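Local coordinates for pyruvate carboxylase n-terminal domain (Aquifex aeolicus, PDB 1ULZ), which forms the biotin carboxylase subunit of pyruvate carboxylase, a multidomain protein whose central part has the ATP-grasp fold, at residues His207-Val212 with Thr272-Ala277. The protein carries 1 engineered substitution. Sequence-based numbering, arbitrary orientation.
Sequences HIEYQV and TMEFIA
I208 pairs with F275 and Y210 with M273 as the hydrogen-bonded pairs of two neighbouring antiparallel strands in the large sheet of the ATP-grasp region. Four backbone bonds fix this register, and the segment axes approach to 4.6 Å. Y210 N donates to M273 O at 2.9 Å, and M273 N returns the bond to Y210 O.

The apolar side, carrying I208, Y210, M273 and F275, is the tightly packed one, and helix 248-264 lies over part of it. I208 CG1 meets A277 CB at 3.6 Å. F275 CG stands anti to the carbonyl carbon (chi1 -61°), which sets the ring edge beside I208 O and brings CE1 within 4.1 Å of Y210 CD1. The Y210 hydroxyl reaches on to the carbonyl of R251 in that helix.

The opposite side, with H207, E209, Q211, T272 and E274, is polar, and its H207/I276 end is the more solvent-accessible one, both residues being partly exposed; the I276 side chain does not touch 207-212. E209 and E274 lie side by side, their carboxylate planes only slightly inclined, with E209 OE2 and E274 OE1 at 3.2 Å. Two acceptors this close would probably repel if both are charged, and outside partners probably ease this: R226 forms a salt bridge with E209 OE1, N289 a hydrogen bond with E274 OE1, and K236 stands at long, weak ion-pair range of both glutamates.

The H207 ring turns its edge to E274, CE1 lying 3.5 Å from E274 CD, with ring and carboxylate planes 78° apart. H207 NE2 donates to E209 OE2 at 2.7 Å, nearly straight at 174°, in the ring plane but from above the carboxylate plane.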
loop_
_atom_site.group_PDB
_atom_site.type_symbol
_atom_site.label_atom_id
_atom_site.label_comp_id
_atom_site.label_asym_id
_atom_site.label_seq_id
_atom_site.Cartn_x
_atom_site.Cartn_y
_atom_site.Cartn_z
ATOM N N HIS A 207 8.494 -22.319 -11.584
ATOM C CA HIS A 207 9.353 -21.257 -12.079
ATOM C C HIS A 207 9.742 -20.466 -10.835
ATOM O O HIS A 207 8.901 -19.789 -10.241
ATOM C CB HIS A 207 8.581 -20.367 -13.058
ATOM C CG HIS A 207 9.277 -19.084 -13.390
ATOM N ND1 HIS A 207 9.850 -18.844 -14.619
ATOM C CD2 HIS A 207 9.493 -17.968 -12.652
ATOM C CE1 HIS A 207 10.391 -17.638 -14.625
ATOM N NE2 HIS A 207 10.189 -17.085 -13.442
ATOM N N ILE A 208 11.000 -20.583 -10.421
ATOM C CA ILE A 208 11.495 -19.871 -9.245
ATOM C C ILE A 208 12.578 -18.908 -9.730
ATOM O O ILE A 208 13.497 -19.315 -10.444
ATOM C CB ILE A 208 12.127 -20.838 -8.217
ATOM C CG1 ILE A 208 11.108 -21.890 -7.761
ATOM C CG2 ILE A 208 12.665 -20.045 -7.032
ATOM C CD1 ILE A 208 9.989 -21.359 -6.894
ATOM N N GLU A 209 12.481 -17.638 -9.346
ATOM C CA GLU A 209 13.463 -16.665 -9.796
ATOM C C GLU A 209 13.996 -15.775 -8.686
ATOM O O GLU A 209 13.255 -15.351 -7.793
ATOM C CB GLU A 209 12.869 -15.807 -10.919
ATOM C CG GLU A 209 11.776 -14.844 -10.484
ATOM C CD GLU A 209 11.142 -14.102 -11.654
ATOM O OE1 GLU A 209 10.602 -12.996 -11.430
ATOM O OE2 GLU A 209 11.174 -14.623 -12.793
ATOM N N TYR A 210 15.294 -15.494 -8.754
ATOM C CA TYR A 210 15.946 -14.655 -7.763
ATOM C C TYR A 210 16.143 -13.213 -8.213
ATOM O O TYR A 210 16.525 -12.944 -9.361
ATOM C CB TYR A 210 17.307 -15.246 -7.372
ATOM C CG TYR A 210 17.258 -16.190 -6.192
ATOM C CD1 TYR A 210 16.874 -17.522 -6.345
ATOM C CD2 TYR A 210 17.567 -15.738 -4.915
ATOM C CE1 TYR A 210 16.798 -18.373 -5.255
ATOM C CE2 TYR A 210 17.494 -16.576 -3.819
ATOM C CZ TYR A 210 17.109 -17.892 -3.988
ATOM O OH TYR A 210 17.033 -18.715 -2.886
ATOM N N GLN A 211 15.884 -12.289 -7.295
ATOM C CA GLN A 211 16.060 -10.868 -7.561
ATOM C C GLN A 211 17.490 -10.486 -7.180
ATOM O O GLN A 211 17.937 -10.751 -6.063
ATOM C CB GLN A 211 15.075 -10.038 -6.733
ATOM C CG GLN A 211 15.234 -8.533 -6.903
ATOM C CD GLN A 211 15.019 -8.076 -8.333
ATOM O OE1 GLN A 211 13.941 -8.257 -8.897
ATOM N NE2 GLN A 211 16.049 -7.481 -8.931
ATOM N N VAL A 212 18.204 -9.865 -8.111
ATOM C CA VAL A 212 19.577 -9.444 -7.857
ATOM C C VAL A 212 19.660 -7.918 -7.845
ATOM O O VAL A 212 18.901 -7.250 -8.540
ATOM C CB VAL A 212 20.524 -9.988 -8.947
ATOM C CG1 VAL A 212 21.953 -9.568 -8.660
ATOM C CG2 VAL A 212 20.410 -11.500 -9.015
ATOM N N THR A 272 17.476 -10.337 -12.721
ATOM C CA THR A 272 16.740 -11.509 -12.263
ATOM C C THR A 272 17.285 -12.787 -12.883
ATOM O O THR A 272 17.437 -12.877 -14.100
ATOM C CB THR A 272 15.245 -11.404 -12.621
ATOM O OG1 THR A 272 14.674 -10.269 -11.962
ATOM C CG2 THR A 272 14.498 -12.656 -12.186
ATOM N N MET A 273 17.602 -13.768 -12.043
ATOM C CA MET A 273 18.091 -15.053 -12.536
ATOM C C MET A 273 16.925 -16.031 -12.426
ATOM O O MET A 273 16.441 -16.318 -11.327
ATOM C CB MET A 273 19.282 -15.560 -11.710
ATOM C CG MET A 273 20.555 -14.712 -11.825
ATOM S SD MET A 273 22.094 -15.716 -11.715
ATOM C CE MET A 273 21.920 -16.457 -10.169
ATOM N N GLU A 274 16.465 -16.521 -13.570
ATOM C CA GLU A 274 15.345 -17.452 -13.605
ATOM C C GLU A 274 15.787 -18.914 -13.550
ATOM O O GLU A 274 16.726 -19.315 -14.238
ATOM C CB GLU A 274 14.493 -17.183 -14.858
ATOM C CG GLU A 274 13.887 -15.767 -14.857
ATOM C CD GLU A 274 12.862 -15.519 -15.961
ATOM O OE1 GLU A 274 12.137 -14.499 -15.865
ATOM O OE2 GLU A 274 12.779 -16.321 -16.919
ATOM N N PHE A 275 15.116 -19.691 -12.700
ATOM C CA PHE A 275 15.390 -21.119 -12.520
ATOM C C PHE A 275 14.091 -21.910 -12.659
ATOM O O PHE A 275 13.001 -21.344 -12.728
ATOM C CB PHE A 275 15.908 -21.436 -11.106
ATOM C CG PHE A 275 17.197 -20.759 -10.728
ATOM C CD1 PHE A 275 17.214 -19.437 -10.323
ATOM C CD2 PHE A 275 18.389 -21.468 -10.733
ATOM C CE1 PHE A 275 18.398 -18.833 -9.925
ATOM C CE2 PHE A 275 19.573 -20.871 -10.337
ATOM C CZ PHE A 275 19.579 -19.552 -9.933
ATOM N N ILE A 276 14.226 -23.231 -12.699
ATOM C CA ILE A 276 13.079 -24.125 -12.720
ATOM C C ILE A 276 13.350 -25.010 -11.520
ATOM O O ILE A 276 14.488 -25.419 -11.291
ATOM C CB ILE A 276 12.993 -24.988 -13.995
ATOM C CG1 ILE A 276 14.304 -25.729 -14.231
ATOM C CG2 ILE A 276 12.640 -24.121 -15.179
ATOM C CD1 ILE A 276 14.282 -26.566 -15.481
ATOM N N ALA A 277 12.325 -25.279 -10.726
ATOM C CA ALA A 277 12.509 -26.107 -9.543
ATOM C C ALA A 277 11.771 -27.417 -9.707
ATOM O O ALA A 277 10.708 -27.458 -10.329
ATOM C CB ALA A 277 12.003 -25.378 -8.309
#